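Long-range contacts in putative DNA ligase-like protein Rv0938/MT0965 (Mycobacterium tuberculosis, PDB 2IRU), which probably fills gaps and reseals DNA double-strand breaks with Ku in bacterial non-homologous end joining, this chain being its manganese-dependent primase-like polymerase domain: residues 42-47 with 94-99; 111-116 with 240-245; 171-176 with 285-290. One frame throughout, in Å; residues are numbered along the deposited sequence.

In the fold
Contact 2 is the deepest of the three, near the centre of the chain: a pairing of strands 112-115 and 240-241 rich in hydrogen bonds and carrying His114, which probably binds substrate. Contact 3 is also buried, though farther from the centre; contact 1 is partly buried. Both are mainly apolar, the first helped by a bridging water, the third by an arginine whose guanidinium face meets the rim of a phenylalanine ring. Helix 29-47 ties them together: Leu44 and Ile47 make contact 1, Ile47 CG2 also packs on Ala242 of contact 2, and His46 hydrogen-bonds Asp285 of contact 3. The turn at 242-245 joins contacts 2 and 3 through Tyr244 with Asp285 and Pro243 against Leu287.

Contact 1: residues 42-47 with 94-99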
loop_
_atom_site.group_PDB
_atom_site.type_symbol
_atom_site.label_atom_id
_atom_site.label_comp_id
_atom_site.label_asym_id
_atom_site.label_seq_id
_atom_site.Cartn_x
_atom_site.Cartn_y
_atom_site.Cartn_z
ATOM N N VAL A 42 1.780 -13.991 0.623
ATOM C CA VAL A 42 1.382 -13.144 -0.520
ATOM C C VAL A 42 1.750 -11.677 -0.319
ATOM O O VAL A 42 1.992 -10.955 -1.326
ATOM C CB VAL A 42 -0.133 -13.293 -0.875
ATOM C CG1 VAL A 42 -0.448 -14.736 -1.239
ATOM C CG2 VAL A 42 -1.064 -12.774 0.261
ATOM N N MET A 43 1.797 -11.237 0.942
ATOM C CA MET A 43 2.102 -9.836 1.239
ATOM C C MET A 43 3.590 -9.482 1.081
ATOM O O MET A 43 3.940 -8.384 0.626
ATOM C CB MET A 43 1.631 -9.439 2.660
ATOM C CG MET A 43 1.691 -7.947 2.901
ATOM S SD MET A 43 1.041 -7.517 4.514
ATOM C CE MET A 43 1.226 -5.717 4.489
ATOM N N LEU A 44 4.465 -10.402 1.456
ATOM C CA LEU A 44 5.891 -10.052 1.597
ATOM C C LEU A 44 6.547 -9.558 0.292
ATOM O O LEU A 44 7.327 -8.577 0.318
ATOM C CB LEU A 44 6.670 -11.179 2.238
ATOM C CG LEU A 44 6.390 -11.299 3.734
ATOM C CD1 LEU A 44 7.053 -12.604 4.137
ATOM C CD2 LEU A 44 6.928 -10.132 4.520
ATOM N N GLY A 45 6.160 -10.149 -0.847
ATOM C CA GLY A 45 6.809 -9.853 -2.133
ATOM C C GLY A 45 6.610 -8.386 -2.509
ATOM O O GLY A 45 7.418 -7.795 -3.229
ATOM N N HIS A 46 5.519 -7.804 -2.027
ATOM C CA HIS A 46 5.174 -6.414 -2.402
ATOM C C HIS A 46 5.678 -5.323 -1.462
ATOM O O HIS A 46 5.557 -4.109 -1.776
ATOM C CB HIS A 46 3.663 -6.288 -2.660
ATOM C CG HIS A 46 3.116 -7.463 -3.401
ATOM N ND1 HIS A 46 3.441 -7.728 -4.717
ATOM C CD2 HIS A 46 2.325 -8.477 -2.991
ATOM C CE1 HIS A 46 2.855 -8.858 -5.083
ATOM N NE2 HIS A 46 2.179 -9.334 -4.047
ATOM N N ILE A 47 6.247 -5.765 -0.328
ATOM C CA ILE A 47 6.898 -4.882 0.624
ATOM C C ILE A 47 8.400 -5.174 0.794
ATOM O O ILE A 47 9.113 -4.351 1.349
ATOM C CB ILE A 47 6.158 -4.820 1.971
ATOM C CG1 ILE A 47 6.194 -6.180 2.672
ATOM C CG2 ILE A 47 4.674 -4.472 1.719
ATOM C CD1 ILE A 47 5.470 -6.171 4.093
ATOM N N PRO A 94 12.625 0.076 9.176
ATOM C CA PRO A 94 12.649 -1.390 9.100
ATOM C C PRO A 94 12.293 -1.767 7.661
ATOM O O PRO A 94 11.631 -1.001 6.975
ATOM C CB PRO A 94 11.500 -1.830 10.021
ATOM C CG PRO A 94 10.542 -0.627 10.065
ATOM C CD PRO A 94 11.367 0.611 9.741
ATOM N N ILE A 95 12.778 -2.899 7.208
ATOM C CA ILE A 95 12.318 -3.508 5.945
ATOM C C ILE A 95 11.680 -4.823 6.417
ATOM O O ILE A 95 12.331 -5.627 7.051
ATOM C CB ILE A 95 13.504 -3.791 4.999
ATOM C CG1 ILE A 95 14.205 -2.484 4.576
ATOM C CG2 ILE A 95 13.033 -4.670 3.778
ATOM C CD1 ILE A 95 15.573 -2.733 4.014
ATOM N N ILE A 96 10.410 -5.019 6.101
ATOM C CA ILE A 96 9.707 -6.227 6.539
ATOM C C ILE A 96 9.839 -7.232 5.419
ATOM O O ILE A 96 9.403 -6.964 4.299
ATOM C CB ILE A 96 8.228 -5.899 6.836
ATOM C CG1 ILE A 96 8.148 -4.791 7.923
ATOM C CG2 ILE A 96 7.464 -7.156 7.189
ATOM C CD1 ILE A 96 8.756 -5.135 9.287
ATOM N N ASP A 97 10.497 -8.357 5.721
ATOM C CA ASP A 97 10.897 -9.315 4.679
ATOM C C ASP A 97 10.799 -10.758 5.156
ATOM O O ASP A 97 11.334 -11.667 4.510
ATOM C CB ASP A 97 12.310 -8.986 4.133
ATOM C CG ASP A 97 13.378 -8.929 5.229
ATOM O OD1 ASP A 97 13.118 -9.359 6.391
ATOM O OD2 ASP A 97 14.520 -8.454 4.917
ATOM N N SER A 98 10.079 -10.949 6.268
ATOM C CA SER A 98 9.826 -12.292 6.807
ATOM C C SER A 98 8.476 -12.296 7.511
ATOM O O SER A 98 7.950 -11.250 7.935
ATOM C CB SER A 98 10.898 -12.683 7.817
ATOM O OG SER A 98 10.784 -11.900 9.019
ATOM N N ALA A 99 7.918 -13.503 7.635
ATOM C CA ALA A 99 6.659 -13.669 8.367
ATOM C C ALA A 99 6.771 -13.143 9.812
ATOM O O ALA A 99 5.855 -12.464 10.327
ATOM C CB ALA A 99 6.237 -15.148 8.339
HETATM O O HOH W 1 9.126 -3.428 4.147
#
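Leu44 and Ile47, on the last turns of helix 29-47, pack against residues 96-99, the link between strand 91-95 and helix 99-107, in a partly buried, mainly apolar contact. The two methyls of Leu44 reach different parts of this link. CD1 lies against the backbone where the next helix starts, 3.7 Å from Ala99 N, while Leu44 CD2 touches the Ser98 backbone and comes within 4.0 Å of Ile96 CG2. Ile47 presents its longer branch: chi1 of 65° sets CG1 between the backbone N and the carbonyl carbon, 3.7 Å from Ile96 O. Beyond it, Ile47 CD1 reaches Ile96 CG2 at 3.8 Å. The two isoleucine side chains cross obliquely, and Ile96 CG2 is shared between Ile47 and Leu44. One water supplies the polar link, donating to Ile47 O at 2.9 Å and accepting from Ile96 N at 2.8 Å, which serves two backbone groups that do not meet directly. Ser98, at the N-cap of helix 99-107, uses OG to accept from Gly101 N and also hydrogen-bonds Gln10. From helix 99-107, Leu102 packs on both Leu44 and Ile96, and Trp104 also touches Ile96; through CG2, Ile47 also packs on Ala242 CB, beside strand 240-241.

Contact 2: residues 111-116 with 240-245; sequences LEVHVP and TIAPYS
Ile241 reaches across to His114 and Glu112, and its side chain can be followed outward. CB carries CG1 anti to the backbone N (chi1 -169°), and Ile241 CG1 comes within 4.1 Å of Val113 O. The terminal CD1 then has three neighbours: it is 3.6 Å from Val113 O, lies over one face of the His114 ring, and rests on the aliphatic chain of Glu112. Its CH-pi contact with the imidazole is 4.0 Å to the centroid, displaced toward the rim near NE2. Glu112 is extended beyond CG and crosses Ile241 at about a right angle, with Glu112 CB 3.8 Å from Ile241 CD1. Glu112 OE1 accepts from His114 NE2 at 2.8 Å, close to the imidazole plane, but on the anti side of the carboxylate and tilted 30° from its plane, a bond that helps hold the rotation of the ring.

This is an antiparallel pairing at the edge of a four-stranded sheet in the primase-polymerase domain, where His114 probably binds substrate. Val115 and Thr240 form a hydrogen-bonded pair joined by two backbone bonds, and His114 and Ile241 the adjacent non-hydrogen-bonded pair. Beyond them Ala242 N donates to Val113 O. Where the chain turns at 242-245, a type II turn, Ser245 OG takes over as acceptor from Val113 N, 2.9 Å away and nearly straight at 167°. Glu112 OE2 forms a salt bridge with Arg247, which probably also binds substrate.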
loop_
_atom_site.group_PDB
_atom_site.type_symbol
_atom_site.label_atom_id
_atom_site.label_comp_id
_atom_site.label_asym_id
_atom_site.label_seq_id
_atom_site.Cartn_x
_atom_site.Cartn_y
_atom_site.Cartn_z
ATOM N N LEU A 111 -1.446 -1.358 12.659
ATOM C CA LEU A 111 -2.516 -1.880 11.781
ATOM C C LEU A 111 -2.137 -1.642 10.342
ATOM O O LEU A 111 -2.412 -2.482 9.471
ATOM C CB LEU A 111 -3.871 -1.197 12.103
ATOM C CG LEU A 111 -4.287 -1.333 13.571
ATOM C CD1 LEU A 111 -5.665 -0.655 13.766
ATOM C CD2 LEU A 111 -4.274 -2.840 14.037
ATOM N N GLU A 112 -1.505 -0.500 10.091
ATOM C CA GLU A 112 -1.142 -0.102 8.710
ATOM C C GLU A 112 0.347 -0.191 8.432
ATOM O O GLU A 112 1.182 0.263 9.244
ATOM C CB GLU A 112 -1.628 1.308 8.423
ATOM C CG GLU A 112 -3.163 1.374 8.446
ATOM C CD GLU A 112 -3.741 2.688 7.934
ATOM O OE1 GLU A 112 -2.975 3.637 7.708
ATOM O OE2 GLU A 112 -4.996 2.783 7.836
ATOM N N VAL A 113 0.658 -0.800 7.292
ATOM C CA VAL A 113 2.030 -0.765 6.719
ATOM C C VAL A 113 1.971 0.052 5.419
ATOM O O VAL A 113 1.146 -0.247 4.555
ATOM C CB VAL A 113 2.542 -2.193 6.442
ATOM C CG1 VAL A 113 3.947 -2.195 5.809
ATOM C CG2 VAL A 113 2.494 -2.992 7.743
ATOM N N HIS A 114 2.827 1.062 5.299
ATOM C CA HIS A 114 2.898 1.920 4.109
ATOM C C HIS A 114 4.289 1.796 3.512
ATOM O O HIS A 114 5.281 1.754 4.266
ATOM C CB HIS A 114 2.674 3.378 4.510
ATOM C CG HIS A 114 1.319 3.657 5.091
ATOM N ND1 HIS A 114 0.411 4.499 4.488
ATOM C CD2 HIS A 114 0.734 3.230 6.240
ATOM C CE1 HIS A 114 -0.681 4.571 5.233
ATOM N NE2 HIS A 114 -0.502 3.831 6.317
ATOM N N VAL A 115 4.377 1.687 2.184
ATOM C CA VAL A 115 5.695 1.581 1.522
ATOM C C VAL A 115 5.733 2.479 0.255
ATOM O O VAL A 115 4.679 2.752 -0.376
ATOM C CB VAL A 115 6.042 0.106 1.104
ATOM C CG1 VAL A 115 6.276 -0.792 2.359
ATOM C CG2 VAL A 115 4.949 -0.486 0.160
ATOM N N PRO A 116 6.943 2.941 -0.123
ATOM C CA PRO A 116 7.063 3.668 -1.406
ATOM C C PRO A 116 7.218 2.700 -2.571
ATOM O O PRO A 116 7.216 1.483 -2.354
ATOM C CB PRO A 116 8.330 4.505 -1.191
ATOM C CG PRO A 116 9.253 3.529 -0.345
ATOM C CD PRO A 116 8.223 2.845 0.611
ATOM N N THR A 240 2.718 4.737 0.380
ATOM C CA THR A 240 1.348 4.336 0.042
ATOM C C THR A 240 1.034 3.032 0.775
ATOM O O THR A 240 1.910 2.132 0.887
ATOM C CB THR A 240 1.217 4.142 -1.506
ATOM O OG1 THR A 240 1.464 5.418 -2.147
ATOM C CG2 THR A 240 -0.120 3.587 -1.885
ATOM N N ILE A 241 -0.167 2.979 1.345
ATOM C CA ILE A 241 -0.658 1.770 2.027
ATOM C C ILE A 241 -0.308 0.502 1.238
ATOM O O ILE A 241 -0.583 0.409 0.010
ATOM C CB ILE A 241 -2.182 1.843 2.277
ATOM C CG1 ILE A 241 -2.644 0.721 3.223
ATOM C CG2 ILE A 241 -3.015 1.823 0.941
ATOM C CD1 ILE A 241 -2.271 1.003 4.717
ATOM N N ALA A 242 0.279 -0.460 1.926
ATOM C CA ALA A 242 0.727 -1.666 1.246
ATOM C C ALA A 242 -0.403 -2.622 0.908
ATOM O O ALA A 242 -1.304 -2.813 1.716
ATOM C CB ALA A 242 1.746 -2.362 2.066
ATOM N N PRO A 243 -0.330 -3.266 -0.282
ATOM C CA PRO A 243 -1.329 -4.298 -0.536
ATOM C C PRO A 243 -1.371 -5.310 0.641
ATOM O O PRO A 243 -0.303 -5.681 1.192
ATOM C CB PRO A 243 -0.821 -4.988 -1.802
ATOM C CG PRO A 243 -0.059 -3.885 -2.539
ATOM C CD PRO A 243 0.611 -3.098 -1.410
ATOM N N TYR A 244 -2.587 -5.734 0.969
ATOM C CA TYR A 244 -2.871 -6.645 2.109
ATOM C C TYR A 244 -2.783 -6.015 3.512
ATOM O O TYR A 244 -3.168 -6.655 4.493
ATOM C CB TYR A 244 -2.018 -7.897 2.064
ATOM C CG TYR A 244 -2.238 -8.693 0.801
ATOM C CD1 TYR A 244 -3.373 -9.521 0.684
ATOM C CD2 TYR A 244 -1.307 -8.663 -0.252
ATOM C CE1 TYR A 244 -3.591 -10.283 -0.469
ATOM C CE2 TYR A 244 -1.518 -9.432 -1.427
ATOM C CZ TYR A 244 -2.663 -10.233 -1.511
ATOM O OH TYR A 244 -2.917 -10.989 -2.608
ATOM N N SER A 245 -2.326 -4.764 3.593
ATOM C CA SER A 245 -2.372 -4.087 4.911
ATOM C C SER A 245 -3.809 -3.915 5.376
ATOM O O SER A 245 -4.716 -3.589 4.570
ATOM C CB SER A 245 -1.731 -2.688 4.840
ATOM O OG SER A 245 -1.722 -2.066 6.146
#

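Contact 3: residues 171-176 with 285-290; sequences FPVTSG and DLLERL
Phe171 meets Leu287 and Arg289 in two different attitudes. Toward Leu287 the side chains slide past each other in opposite directions, bringing Leu287 CD2 to 3.4 Å from Phe171 CB and 3.8 Å from Phe171 CG, a tight fit at the root of the ring. Arg289 instead crosses the phenylalanine at about a right angle: the guanidinium and ring planes are 81° apart, and the ring meets one face of the guanidinium with its CE1-CZ end. NE lies in the ring plane at the edge, and Arg289 NH2 comes to 3.4 Å from Phe171 CE1. The bend of the arginine at chi3 (-66°) turns NE back toward the edge of the ring. The other methyl of Leu287, CD1, reaches Val173 CG2 at 4.1 Å, these two side chains also crossing at about a right angle, while Leu290 CD1 touches Phe171 CD2 at 4.2 Å. The loop is shaped by a type I turn from Asp285 to Glu288 and by an Asx turn in which Asp285 OD1 accepts from Leu287 N. The arrangement is that of the loop after helix 273-283, at the end of the modelled chain, packed on strand 171-174 of the mixed sheet; that strand leads directly into Ser175 and Gly176, which probably belong to the polymerase's substrate-binding loop.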
loop_
_atom_site.group_PDB
_atom_site.type_symbol
_atom_site.label_atom_id
_atom_site.label_comp_id
_atom_site.label_asym_id
_atom_site.label_seq_id
_atom_site.Cartn_x
_atom_site.Cartn_y
_atom_site.Cartn_z
ATOM N N PHE A 171 -2.761 -3.449 -12.168
ATOM C CA PHE A 171 -3.427 -4.262 -11.150
ATOM C C PHE A 171 -4.244 -3.368 -10.226
ATOM O O PHE A 171 -3.690 -2.437 -9.606
ATOM C CB PHE A 171 -2.389 -5.026 -10.297
ATOM C CG PHE A 171 -1.509 -5.937 -11.103
ATOM C CD1 PHE A 171 -1.845 -7.286 -11.266
ATOM C CD2 PHE A 171 -0.343 -5.450 -11.722
ATOM C CE1 PHE A 171 -1.039 -8.143 -12.016
ATOM C CE2 PHE A 171 0.469 -6.304 -12.475
ATOM C CZ PHE A 171 0.134 -7.646 -12.631
ATOM N N PRO A 172 -5.534 -3.682 -10.054
ATOM C CA PRO A 172 -6.270 -2.862 -9.098
ATOM C C PRO A 172 -6.261 -3.380 -7.672
ATOM O O PRO A 172 -6.243 -4.579 -7.437
ATOM C CB PRO A 172 -7.712 -2.891 -9.636
ATOM C CG PRO A 172 -7.817 -4.188 -10.430
ATOM C CD PRO A 172 -6.399 -4.693 -10.708
ATOM N N VAL A 173 -6.286 -2.441 -6.742
ATOM C CA VAL A 173 -6.285 -2.769 -5.322
ATOM C C VAL A 173 -7.217 -1.782 -4.631
ATOM O O VAL A 173 -6.929 -0.567 -4.592
ATOM C CB VAL A 173 -4.865 -2.645 -4.690
ATOM C CG1 VAL A 173 -4.950 -2.983 -3.212
ATOM C CG2 VAL A 173 -3.865 -3.568 -5.383
ATOM N N THR A 174 -8.349 -2.265 -4.121
ATOM C CA THR A 174 -9.258 -1.355 -3.402
ATOM C C THR A 174 -8.524 -1.004 -2.101
ATOM O O THR A 174 -7.975 -1.889 -1.459
ATOM C CB THR A 174 -10.668 -1.923 -3.189
ATOM O OG1 THR A 174 -10.630 -3.281 -2.718
ATOM C CG2 THR A 174 -11.457 -1.861 -4.538
ATOM N N SER A 175 -8.492 0.267 -1.763
ATOM C CA SER A 175 -7.609 0.758 -0.681
ATOM C C SER A 175 -8.028 0.364 0.723
ATOM O O SER A 175 -7.210 0.507 1.641
ATOM C CB SER A 175 -7.522 2.297 -0.712
ATOM O OG SER A 175 -8.724 2.865 -0.265
ATOM N N GLY A 176 -9.276 -0.090 0.926
ATOM C CA GLY A 176 -9.821 -0.346 2.270
ATOM C C GLY A 176 -10.483 0.875 2.882
ATOM O O GLY A 176 -11.192 0.771 3.869
ATOM N N ASP A 285 -2.404 -15.128 -4.906
ATOM C CA ASP A 285 -2.120 -13.695 -4.959
ATOM C C ASP A 285 -2.435 -13.130 -6.363
ATOM O O ASP A 285 -1.781 -13.489 -7.354
ATOM C CB ASP A 285 -0.653 -13.459 -4.562
ATOM C CG ASP A 285 -0.231 -11.987 -4.598
ATOM O OD1 ASP A 285 -1.087 -11.078 -4.554
ATOM O OD2 ASP A 285 0.998 -11.748 -4.610
ATOM N N LEU A 286 -3.432 -12.243 -6.440
ATOM C CA LEU A 286 -3.769 -11.588 -7.716
ATOM C C LEU A 286 -2.653 -10.631 -8.187
ATOM O O LEU A 286 -2.575 -10.305 -9.391
ATOM C CB LEU A 286 -5.127 -10.859 -7.628
ATOM C CG LEU A 286 -6.357 -11.715 -7.314
ATOM C CD1 LEU A 286 -7.610 -10.824 -7.268
ATOM C CD2 LEU A 286 -6.556 -12.852 -8.331
ATOM N N LEU A 287 -1.784 -10.231 -7.257
ATOM C CA LEU A 287 -0.621 -9.388 -7.551
ATOM C C LEU A 287 0.683 -10.208 -7.795
ATOM O O LEU A 287 1.780 -9.642 -7.808
ATOM C CB LEU A 287 -0.374 -8.412 -6.362
ATOM C CG LEU A 287 -1.436 -7.361 -6.058
ATOM C CD1 LEU A 287 -0.919 -6.442 -4.952
ATOM C CD2 LEU A 287 -1.761 -6.561 -7.321
ATOM N N GLU A 288 0.569 -11.516 -7.983
ATOM C CA GLU A 288 1.758 -12.363 -8.179
ATOM C C GLU A 288 2.802 -11.719 -9.124
ATOM O O GLU A 288 4.013 -11.732 -8.856
ATOM C CB GLU A 288 1.331 -13.715 -8.751
ATOM C CG GLU A 288 2.406 -14.798 -8.695
ATOM C CD GLU A 288 2.116 -15.844 -7.644
ATOM O OE1 GLU A 288 2.268 -15.549 -6.429
ATOM O OE2 GLU A 288 1.717 -16.966 -8.043
ATOM N N ARG A 289 2.308 -11.162 -10.225
ATOM C CA ARG A 289 3.158 -10.654 -11.307
ATOM C C ARG A 289 3.701 -9.241 -11.083
ATOM O O ARG A 289 4.528 -8.755 -11.872
ATOM C CB ARG A 289 2.370 -10.685 -12.617
ATOM C CG ARG A 289 2.047 -12.074 -13.142
ATOM C CD ARG A 289 0.993 -11.980 -14.255
ATOM N NE ARG A 289 -0.312 -11.507 -13.752
ATOM C CZ ARG A 289 -1.252 -10.932 -14.502
ATOM N NH1 ARG A 289 -1.054 -10.731 -15.807
ATOM N NH2 ARG A 289 -2.397 -10.552 -13.947
ATOM N N LEU A 290 3.225 -8.570 -10.034
ATOM C CA LEU A 290 3.635 -7.177 -9.797
ATOM C C LEU A 290 5.107 -6.998 -9.394
ATOM O O LEU A 290 5.758 -6.043 -9.824
ATOM C CB LEU A 290 2.756 -6.519 -8.734
ATOM C CG LEU A 290 3.097 -5.086 -8.295
ATOM C CD1 LEU A 290 2.976 -4.113 -9.447
ATOM C CD2 LEU A 290 2.181 -4.698 -7.092
#